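Local coordinates for protein catalase A (PDB 1A4E) that probably breaks down the hydrogen peroxide made by peroxisomal oxidases into water and oxygen, working as a heme-dependent homotetramer, at residues B[459-462]-B[463-466]; B[190-193]-B[194-197]; B[176-179]-B[180-183]; B[247-250]-B[251-255]; B[306-309]-B[310-314]. All coordinates share one frame; numbering follows the deposited sequence.

Contact 1 of 5, residues B[459-462]-B[463-466]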
# COMPACT_ATOMS: atom_id res chain seq x y z
N GLY B 459 -23.18 27.50 -19.01
CA GLY B 459 -22.13 26.67 -19.58
C GLY B 459 -22.58 25.27 -19.99
O GLY B 459 -21.73 24.42 -20.27
N ALA B 460 -23.89 24.99 -20.04
CA ALA B 460 -24.37 23.68 -20.43
C ALA B 460 -24.99 23.65 -21.83
O ALA B 460 -25.27 24.66 -22.45
CB ALA B 460 -25.40 23.19 -19.43
N CYS B 461 -25.16 22.40 -22.28
CA CYS B 461 -25.75 22.02 -23.56
C CYS B 461 -27.23 22.42 -23.59
O CYS B 461 -27.89 22.30 -22.55
CB CYS B 461 -25.51 20.50 -23.68
SG CYS B 461 -26.73 19.45 -24.51
N PRO B 462 -27.79 22.92 -24.70
CA PRO B 462 -29.17 23.42 -24.80
C PRO B 462 -30.31 22.52 -24.33
O PRO B 462 -31.23 23.02 -23.68
CB PRO B 462 -29.28 23.82 -26.26
CG PRO B 462 -28.26 22.96 -26.95
CD PRO B 462 -27.10 23.08 -25.98
N GLN B 463 -30.28 21.20 -24.61
CA GLN B 463 -31.33 20.29 -24.15
C GLN B 463 -31.23 19.99 -22.64
O GLN B 463 -32.24 19.72 -22.00
CB GLN B 463 -31.29 18.96 -24.94
CG GLN B 463 -29.96 18.19 -24.98
CD GLN B 463 -30.10 16.67 -25.07
OE1 GLN B 463 -30.04 15.97 -24.05
NE2 GLN B 463 -30.27 16.11 -26.26
N ILE B 464 -30.01 20.05 -22.05
CA ILE B 464 -29.83 19.90 -20.61
C ILE B 464 -30.28 21.18 -19.92
O ILE B 464 -30.91 21.09 -18.86
CB ILE B 464 -28.32 19.58 -20.33
CG1 ILE B 464 -28.10 18.11 -20.65
CG2 ILE B 464 -27.92 19.84 -18.88
CD1 ILE B 464 -26.67 17.59 -20.44
N GLN B 465 -30.02 22.36 -20.51
CA GLN B 465 -30.48 23.63 -19.96
C GLN B 465 -31.99 23.69 -19.90
O GLN B 465 -32.55 24.18 -18.93
CB GLN B 465 -30.04 24.81 -20.80
CG GLN B 465 -28.56 25.09 -20.83
CD GLN B 465 -28.25 26.31 -21.68
OE1 GLN B 465 -28.65 26.40 -22.84
NE2 GLN B 465 -27.54 27.29 -21.12
N GLN B 466 -32.66 23.15 -20.93
CA GLN B 466 -34.10 23.13 -20.96
C GLN B 466 -34.65 22.27 -19.84
O GLN B 466 -35.64 22.65 -19.21
CB GLN B 466 -34.59 22.61 -22.32
CG GLN B 466 -36.11 22.76 -22.52
CD GLN B 466 -36.64 24.16 -22.19
OE1 GLN B 466 -36.17 25.17 -22.72
NE2 GLN B 466 -37.61 24.24 -21.28
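Backbone hydrogen bonds join C461 to Q465. The amide N of Q465 lies 2.9 Å from C461 O with an N-H...O angle of 159°, and it comes in nearly along the C=O axis. I464 N also approaches C461 O, at 3.1 Å, but its angle of 123° makes that bond weak. One residue on, Q466 N donates to P462 O at 3.1 Å from a position tilted out of the carbonyl plane.

Side-chain packing surrounds this turn. The SG of C461 rests 3.5 Å from CG of Q463, whose chi1 of 55° wedges CG between its own backbone N and carbonyl carbon and brings it to the sulfur. A460 CB meets Q465 CG at 3.9 Å and I464 CG2 at 4.2 Å.

The polar ends have other partners: Q465 NE2 bonds back to V457 O of the preceding helix, Q463 OE1 pairs with R467 and Q466 NE2 with D470. C461 N is bonded to D161 of helix 160-168, which A460 and I464 also touch. With C461 as N-cap and P462 in the first turn, where its missing N-H costs no i to i+4 bond, this is a helix N-terminus, opening helix 462-473.

Contact 2 of 5, residues B[190-193]-B[194-197]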
# COMPACT_ATOMS: atom_id res chain seq x y z
N ALA B 190 -19.01 32.96 4.40
CA ALA B 190 -17.94 33.95 4.52
C ALA B 190 -16.67 33.37 5.13
O ALA B 190 -15.56 33.85 4.91
CB ALA B 190 -18.41 35.10 5.39
N ASN B 191 -16.92 32.32 5.93
CA ASN B 191 -15.91 31.53 6.60
C ASN B 191 -16.56 30.38 7.36
O ASN B 191 -17.80 30.26 7.38
CB ASN B 191 -15.12 32.41 7.56
CG ASN B 191 -15.95 33.20 8.57
OD1 ASN B 191 -16.58 32.65 9.46
ND2 ASN B 191 -15.96 34.51 8.44
N TYR B 192 -15.76 29.51 7.99
CA TYR B 192 -16.26 28.37 8.74
C TYR B 192 -16.94 28.70 10.07
O TYR B 192 -17.73 27.92 10.59
CB TYR B 192 -15.11 27.40 9.01
CG TYR B 192 -14.57 26.73 7.75
CD1 TYR B 192 -15.46 26.18 6.83
CD2 TYR B 192 -13.18 26.66 7.53
CE1 TYR B 192 -14.97 25.57 5.67
CE2 TYR B 192 -12.70 26.06 6.37
CZ TYR B 192 -13.60 25.52 5.45
OH TYR B 192 -13.14 24.92 4.29
N ARG B 193 -16.62 29.88 10.60
CA ARG B 193 -17.22 30.36 11.85
C ARG B 193 -18.61 30.93 11.64
O ARG B 193 -19.33 31.21 12.60
CB ARG B 193 -16.32 31.44 12.44
CG ARG B 193 -14.94 30.91 12.78
CD ARG B 193 -13.89 31.99 12.69
NE ARG B 193 -14.22 33.15 13.50
CZ ARG B 193 -14.24 34.38 13.00
NH1 ARG B 193 -13.95 34.65 11.73
NH2 ARG B 193 -14.60 35.37 13.79
N SER B 194 -19.03 31.10 10.39
CA SER B 194 -20.29 31.74 10.06
C SER B 194 -21.28 30.81 9.38
O SER B 194 -22.06 31.25 8.53
CB SER B 194 -19.99 32.94 9.18
OG SER B 194 -19.16 33.89 9.82
N MET B 195 -21.27 29.51 9.75
CA MET B 195 -22.18 28.52 9.17
C MET B 195 -22.66 27.53 10.22
O MET B 195 -22.07 27.39 11.29
CB MET B 195 -21.50 27.74 8.04
CG MET B 195 -20.19 27.08 8.42
SD MET B 195 -19.50 26.00 7.14
CE MET B 195 -19.08 24.64 8.18
N HIS B 196 -23.77 26.86 9.92
CA HIS B 196 -24.33 25.86 10.82
C HIS B 196 -23.87 24.46 10.44
O HIS B 196 -23.36 24.25 9.35
CB HIS B 196 -25.85 25.88 10.76
CG HIS B 196 -26.48 27.19 11.18
ND1 HIS B 196 -26.09 27.99 12.16
CD2 HIS B 196 -27.59 27.76 10.60
CE1 HIS B 196 -26.90 29.02 12.20
NE2 HIS B 196 -27.80 28.87 11.26
N GLY B 197 -24.05 23.50 11.34
CA GLY B 197 -23.83 22.09 11.09
C GLY B 197 -25.16 21.39 11.32
O GLY B 197 -25.98 21.88 12.09
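A short polar turn, joined to a Met-aromatic contact, links N191 with S194 and Y192 with M195 in the buried loop between helix 176-182 and strand 197-198. The evidence for the turn is a pair of bonds from one serine. S194 OG donates to N191 OD1 at 2.9 Å, reaching it from above the carbonyl plane, 37° out of it, and S194 N makes a weak bond of 3.4 Å to N191 O. The asparagine amide is folded over the turn because chi1 of 54° holds CG between the backbone N and the carbonyl carbon. An alanine at N191 would remove OD1 and is likely to leave the S194 hydroxyl without this acceptor and its rotation less fixed.

Y192 and M195 run side by side. The sulfur of M195 sits at the ring edge, 5.4 Å from the ring centroid and 88° off the normal, with SD 4.1 Å from Y192 CD1. The M195 side chain lies about 8 Å from that of the active-site N129.

Outside the turn, Y192 stacks on F94 of strand 87-95, R193 forms a salt bridge with D247 of helix 243-253, and M195 O accepts from W260 of strand 259-267, so the loop lies between that helix and the sheet.

Contact 3 of 5, residues B[176-179]-B[180-183]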
# COMPACT_ATOMS: atom_id res chain seq x y z
N ILE B 176 -33.54 18.33 -5.56
CA ILE B 176 -33.93 19.73 -5.74
C ILE B 176 -33.95 20.58 -4.46
O ILE B 176 -33.54 21.74 -4.54
CB ILE B 176 -35.32 19.67 -6.52
CG1 ILE B 176 -35.34 20.80 -7.54
CG2 ILE B 176 -36.52 19.68 -5.59
CD1 ILE B 176 -35.16 22.27 -7.14
N HIS B 177 -34.34 20.05 -3.29
CA HIS B 177 -34.31 20.80 -2.03
C HIS B 177 -32.86 21.20 -1.74
O HIS B 177 -32.58 22.36 -1.42
CB HIS B 177 -34.87 19.92 -0.91
CG HIS B 177 -35.13 20.57 0.44
ND1 HIS B 177 -35.58 19.94 1.52
CD2 HIS B 177 -34.93 21.88 0.79
CE1 HIS B 177 -35.66 20.81 2.50
NE2 HIS B 177 -35.26 21.97 2.05
N GLN B 178 -31.94 20.25 -1.93
CA GLN B 178 -30.53 20.51 -1.73
C GLN B 178 -29.94 21.43 -2.79
O GLN B 178 -29.13 22.29 -2.42
CB GLN B 178 -29.75 19.20 -1.73
CG GLN B 178 -28.26 19.37 -1.53
CD GLN B 178 -27.81 20.14 -0.30
OE1 GLN B 178 -26.82 20.87 -0.31
NE2 GLN B 178 -28.51 19.97 0.80
N VAL B 179 -30.33 21.30 -4.06
CA VAL B 179 -29.80 22.17 -5.12
C VAL B 179 -30.20 23.62 -4.85
O VAL B 179 -29.40 24.52 -5.10
CB VAL B 179 -30.34 21.67 -6.47
CG1 VAL B 179 -29.92 22.58 -7.61
CG2 VAL B 179 -29.74 20.29 -6.74
N MET B 180 -31.40 23.83 -4.28
CA MET B 180 -31.89 25.14 -3.90
C MET B 180 -31.01 25.78 -2.83
O MET B 180 -30.66 26.96 -2.92
CB MET B 180 -33.30 25.04 -3.35
CG MET B 180 -34.40 24.78 -4.37
SD MET B 180 -34.69 26.20 -5.44
CE MET B 180 -35.61 27.13 -4.25
N ILE B 181 -30.63 24.98 -1.81
CA ILE B 181 -29.75 25.45 -0.75
C ILE B 181 -28.34 25.71 -1.27
O ILE B 181 -27.74 26.73 -0.95
CB ILE B 181 -29.73 24.40 0.40
CG1 ILE B 181 -31.11 24.28 1.01
CG2 ILE B 181 -28.75 24.83 1.49
CD1 ILE B 181 -31.24 23.06 1.93
N LEU B 182 -27.83 24.82 -2.14
CA LEU B 182 -26.49 24.91 -2.70
C LEU B 182 -26.28 26.19 -3.49
O LEU B 182 -25.27 26.88 -3.32
CB LEU B 182 -26.24 23.69 -3.61
CG LEU B 182 -24.94 23.63 -4.40
CD1 LEU B 182 -23.78 23.43 -3.45
CD2 LEU B 182 -25.00 22.49 -5.39
N PHE B 183 -27.25 26.53 -4.33
CA PHE B 183 -27.14 27.71 -5.16
C PHE B 183 -27.62 29.01 -4.55
O PHE B 183 -27.62 30.04 -5.21
CB PHE B 183 -27.87 27.44 -6.47
CG PHE B 183 -27.00 26.63 -7.42
CD1 PHE B 183 -26.07 27.28 -8.24
CD2 PHE B 183 -27.12 25.24 -7.48
CE1 PHE B 183 -25.27 26.54 -9.10
CE2 PHE B 183 -26.31 24.51 -8.34
CZ PHE B 183 -25.39 25.15 -9.16
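Q178 O takes the shortest backbone bond of the turn, from L182 N at 2.9 Å, with the donor almost in line with the carbonyl. Three more i to i+4 bonds run alongside it: M180 N to I176 O, I181 N to H177 O, which is the longest at 3.3 Å, and F183 N to V179 O at 3.0 Å. All four have N-H...O angles between 154° and 159°.

The side chains pair with the same spacing. I176 and M180 lie side by side and point the same way, with CD1 of the isoleucine 3.8 Å from CG of the methionine. V179 and F183 do likewise: V179 CG1, set anti to the backbone N by a chi1 of 175°, reaches F183 CD2 at 3.9 Å, while V179 O lies at the edge of the phenylalanine ring and in its plane, 3.4 Å from CD2. On another side of the helix H177 and I181 meet at a slant, I181 CD1 lying 4.0 Å from H177 CD2.

The polar ends of the first segment are held by other residues: H177 ND1 donates to T283 O, and Q178 NE2 pairs with T131 OG1. I176, V179 and M180 pack on F472 of helix 462-473, M180 also on L435 of helix 430-440, and the ring of F183 meets H456 edge-to-face. Regular i to i+4 bonding with apolar side chains on the buried faces identifies a short alpha-helix, here packed against the C-terminal helices of the catalase fold, with Q178 about 7 Å from the active-site N129 between side chains.

Contact 4 of 5, residues B[247-250]-B[251-255]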
# COMPACT_ATOMS: atom_id res chain seq x y z
N ASP B 247 -8.65 32.41 8.17
CA ASP B 247 -9.63 32.99 9.06
C ASP B 247 -9.76 32.21 10.36
O ASP B 247 -9.75 32.79 11.45
CB ASP B 247 -10.98 33.06 8.33
CG ASP B 247 -12.10 33.55 9.24
OD1 ASP B 247 -12.23 34.76 9.44
OD2 ASP B 247 -12.82 32.72 9.77
N LEU B 248 -9.89 30.88 10.26
CA LEU B 248 -10.03 30.02 11.42
C LEU B 248 -8.77 30.04 12.27
O LEU B 248 -8.88 30.20 13.49
CB LEU B 248 -10.32 28.59 10.97
CG LEU B 248 -10.55 27.54 12.05
CD1 LEU B 248 -11.73 27.91 12.94
CD2 LEU B 248 -10.81 26.21 11.37
N PHE B 249 -7.60 29.94 11.63
CA PHE B 249 -6.32 29.93 12.34
C PHE B 249 -6.11 31.22 13.12
O PHE B 249 -5.80 31.17 14.31
CB PHE B 249 -5.14 29.76 11.37
CG PHE B 249 -3.85 29.45 12.12
CD1 PHE B 249 -3.56 28.12 12.46
CD2 PHE B 249 -2.99 30.48 12.53
CE1 PHE B 249 -2.42 27.83 13.21
CE2 PHE B 249 -1.85 30.18 13.27
CZ PHE B 249 -1.57 28.86 13.61
N GLU B 250 -6.27 32.37 12.46
CA GLU B 250 -6.08 33.66 13.12
C GLU B 250 -7.12 33.97 14.17
O GLU B 250 -6.77 34.57 15.18
CB GLU B 250 -6.08 34.77 12.09
CG GLU B 250 -4.77 34.77 11.32
CD GLU B 250 -4.68 35.75 10.16
OE1 GLU B 250 -5.66 36.44 9.87
OE2 GLU B 250 -3.62 35.81 9.53
N ALA B 251 -8.39 33.56 14.00
CA ALA B 251 -9.41 33.80 15.02
C ALA B 251 -9.03 33.14 16.34
O ALA B 251 -9.04 33.79 17.38
CB ALA B 251 -10.74 33.24 14.55
N ILE B 252 -8.61 31.87 16.28
CA ILE B 252 -8.18 31.13 17.46
C ILE B 252 -6.86 31.66 18.01
O ILE B 252 -6.67 31.77 19.22
CB ILE B 252 -8.10 29.62 17.07
CG1 ILE B 252 -9.50 29.11 16.78
CG2 ILE B 252 -7.49 28.79 18.20
CD1 ILE B 252 -9.57 27.70 16.18
N GLN B 253 -5.94 32.05 17.12
CA GLN B 253 -4.66 32.62 17.51
C GLN B 253 -4.83 33.94 18.27
O GLN B 253 -4.14 34.19 19.25
CB GLN B 253 -3.83 32.84 16.26
CG GLN B 253 -2.43 33.37 16.49
CD GLN B 253 -1.70 33.59 15.18
OE1 GLN B 253 -2.07 34.44 14.36
NE2 GLN B 253 -0.66 32.79 14.96
N ASN B 254 -5.80 34.76 17.85
CA ASN B 254 -6.05 36.04 18.48
C ASN B 254 -7.04 35.97 19.63
O ASN B 254 -7.43 37.00 20.18
CB ASN B 254 -6.55 37.02 17.42
CG ASN B 254 -5.43 37.39 16.45
OD1 ASN B 254 -4.31 37.72 16.86
ND2 ASN B 254 -5.67 37.32 15.14
N GLY B 255 -7.44 34.75 20.02
CA GLY B 255 -8.32 34.54 21.15
C GLY B 255 -9.81 34.69 20.87
O GLY B 255 -10.62 34.51 21.78
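Backbone bonds define the turn from F249 to Q253 and on to the helix end. Q253 N donates to F249 O at 2.9 Å, and N254 N to E250 O at 2.8 Å; A251 N to D247 O and I252 N to L248 O complete the series, the last being the straightest, with an N-H...O angle of 169°.

Apolar packing is supplied by L248 and I252, which run alongside each other and meet at their CD1 atoms, 3.9 Å apart. A251 CB rests 3.3 Å from D247 O.

The polar-aromatic contact is between F249 and Q253. With CG anti to the backbone N (chi1 -177°) and the chain extended beyond it, Q253 carries NE2 to the edge of the F249 ring, near its plane and 3.3 Å from CE2; the amide is turned 83° from the ring. E250 CG packs on Q253 OE1 at 4.1 Å.

F249 O also accepts from N304, and the F249 ring touches T155 of the second subunit. After N254 leaves helical geometry, G255 donates its N to I252 O: a glycine with positive phi just past the last turn, closing the C-terminus of helix 243-253.

Contact 5 of 5, residues B[306-309]-B[310-314]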
# COMPACT_ATOMS: atom_id res chain seq x y z
N LEU B 306 -0.86 21.75 16.01
CA LEU B 306 0.57 22.03 15.90
C LEU B 306 1.09 21.63 14.53
O LEU B 306 1.95 22.29 13.95
CB LEU B 306 1.34 21.28 16.96
CG LEU B 306 1.11 21.71 18.40
CD1 LEU B 306 1.82 20.75 19.32
CD2 LEU B 306 1.61 23.13 18.60
N ASN B 307 0.53 20.56 13.96
CA ASN B 307 0.97 20.08 12.67
C ASN B 307 -0.27 19.65 11.90
O ASN B 307 -0.99 18.73 12.28
CB ASN B 307 1.94 18.91 12.88
CG ASN B 307 2.64 18.49 11.60
OD1 ASN B 307 3.68 19.01 11.19
ND2 ASN B 307 2.03 17.52 10.94
N PHE B 308 -0.50 20.35 10.79
CA PHE B 308 -1.64 20.08 9.95
C PHE B 308 -1.68 18.65 9.46
O PHE B 308 -2.74 18.04 9.58
CB PHE B 308 -1.63 21.03 8.76
CG PHE B 308 -2.89 20.91 7.90
CD1 PHE B 308 -4.03 21.65 8.23
CD2 PHE B 308 -2.91 20.06 6.78
CE1 PHE B 308 -5.18 21.54 7.44
CE2 PHE B 308 -4.07 19.96 6.00
CZ PHE B 308 -5.20 20.70 6.33
N PHE B 309 -0.58 18.08 8.95
CA PHE B 309 -0.59 16.74 8.40
C PHE B 309 -0.95 15.67 9.42
O PHE B 309 -1.85 14.86 9.21
CB PHE B 309 0.77 16.37 7.78
CG PHE B 309 0.78 14.96 7.18
CD1 PHE B 309 0.32 14.77 5.87
CD2 PHE B 309 1.20 13.86 7.95
CE1 PHE B 309 0.26 13.48 5.34
CE2 PHE B 309 1.13 12.58 7.41
CZ PHE B 309 0.67 12.39 6.11
N ALA B 310 -0.24 15.68 10.54
CA ALA B 310 -0.41 14.67 11.55
C ALA B 310 -1.75 14.69 12.26
O ALA B 310 -2.31 13.64 12.59
CB ALA B 310 0.69 14.82 12.58
N GLN B 311 -2.31 15.89 12.45
CA GLN B 311 -3.53 16.03 13.20
C GLN B 311 -4.82 16.24 12.44
O GLN B 311 -5.88 15.83 12.91
CB GLN B 311 -3.34 17.16 14.20
CG GLN B 311 -2.28 16.75 15.20
CD GLN B 311 -1.90 17.84 16.17
OE1 GLN B 311 -2.07 17.72 17.38
NE2 GLN B 311 -1.37 18.95 15.65
N VAL B 312 -4.75 16.86 11.26
CA VAL B 312 -5.94 17.17 10.48
C VAL B 312 -6.02 16.26 9.26
O VAL B 312 -7.04 15.61 9.02
CB VAL B 312 -5.90 18.66 10.05
CG1 VAL B 312 -7.16 19.05 9.30
CG2 VAL B 312 -5.83 19.54 11.28
N GLU B 313 -4.93 16.18 8.50
CA GLU B 313 -4.90 15.35 7.32
C GLU B 313 -4.99 13.87 7.67
O GLU B 313 -5.65 13.10 6.96
CB GLU B 313 -3.63 15.66 6.54
CG GLU B 313 -3.60 15.06 5.14
CD GLU B 313 -4.69 15.53 4.17
OE1 GLU B 313 -5.22 16.63 4.30
OE2 GLU B 313 -4.99 14.78 3.26
N GLN B 314 -4.38 13.44 8.78
CA GLN B 314 -4.48 12.06 9.21
C GLN B 314 -5.73 11.74 10.04
O GLN B 314 -5.94 10.59 10.43
CB GLN B 314 -3.25 11.69 10.01
CG GLN B 314 -2.03 11.53 9.13
CD GLN B 314 -0.91 10.76 9.81
OE1 GLN B 314 -0.37 9.79 9.27
NE2 GLN B 314 -0.53 11.16 11.02
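F308 O accepts two backbone bonds, from V312 N at 2.9 Å and from E313 N at 3.1 Å, the donors arriving from opposite faces of the carbonyl plane. The i to i+5 bond from E313 marks a wider pi-type turn, and Q314 N repeats that spacing to F309 O, while Q311 N keeps an ordinary i to i+4 bond to N307 O, the N-cap carbonyl.

Among the side chains, V312 lies over one face of the F308 ring: its CB stands 4.1 Å from the centroid and 17° off the normal, a CH-pi contact offset toward the rim, and V312 CG1 adds a 3.7 Å contact with F308 CE1. F309 holds its ring across E313 and Q314. With CG anti to the backbone N (chi1 -180°), the ring reaches them obliquely, CE2 meeting Q314 CD at 3.6 Å and CD1 meeting E313 CG at 4.0 Å, the ring and the glutamine amide being turned 33° apart. Replacing F309 with an alanine would probably leave the E313 and Q314 side chains without the ring they pack on and open a gap at G374 of the third subunit.

Q314 NE2 bonds to N377 O of the third subunit and only weakly to A310 O. The contact thus mixes apolar packing at the subunit interfaces, F308 on N156 of the second subunit and F309 on the third, and one amide bond across, with a bond from V312 O to R53 within the chain, the V312 side chain lying about 7 Å from the heme.

Contact 1 lies at the surface, contacts 2, 3 and 5 are buried, and contact 4 is partly buried. Contacts 1 and 3 sit on the same side of the chain's centre, 18 Å apart between centres: helix 462-473, opened by contact 1, packs farther along on the helix of contact 3. Contacts 2 and 4 touch directly, through a salt bridge, so loop and helix are joined by charge. Contact 1 is chiefly a backbone-bonded N-terminal turn; regular helical bonding with apolar pairs marks contacts 3 and 4; a side-chain-bonded turn with a Met-aromatic pair marks contact 2. Contacts 4 and 5 both reach the second subunit, but contact 5 also meets the third.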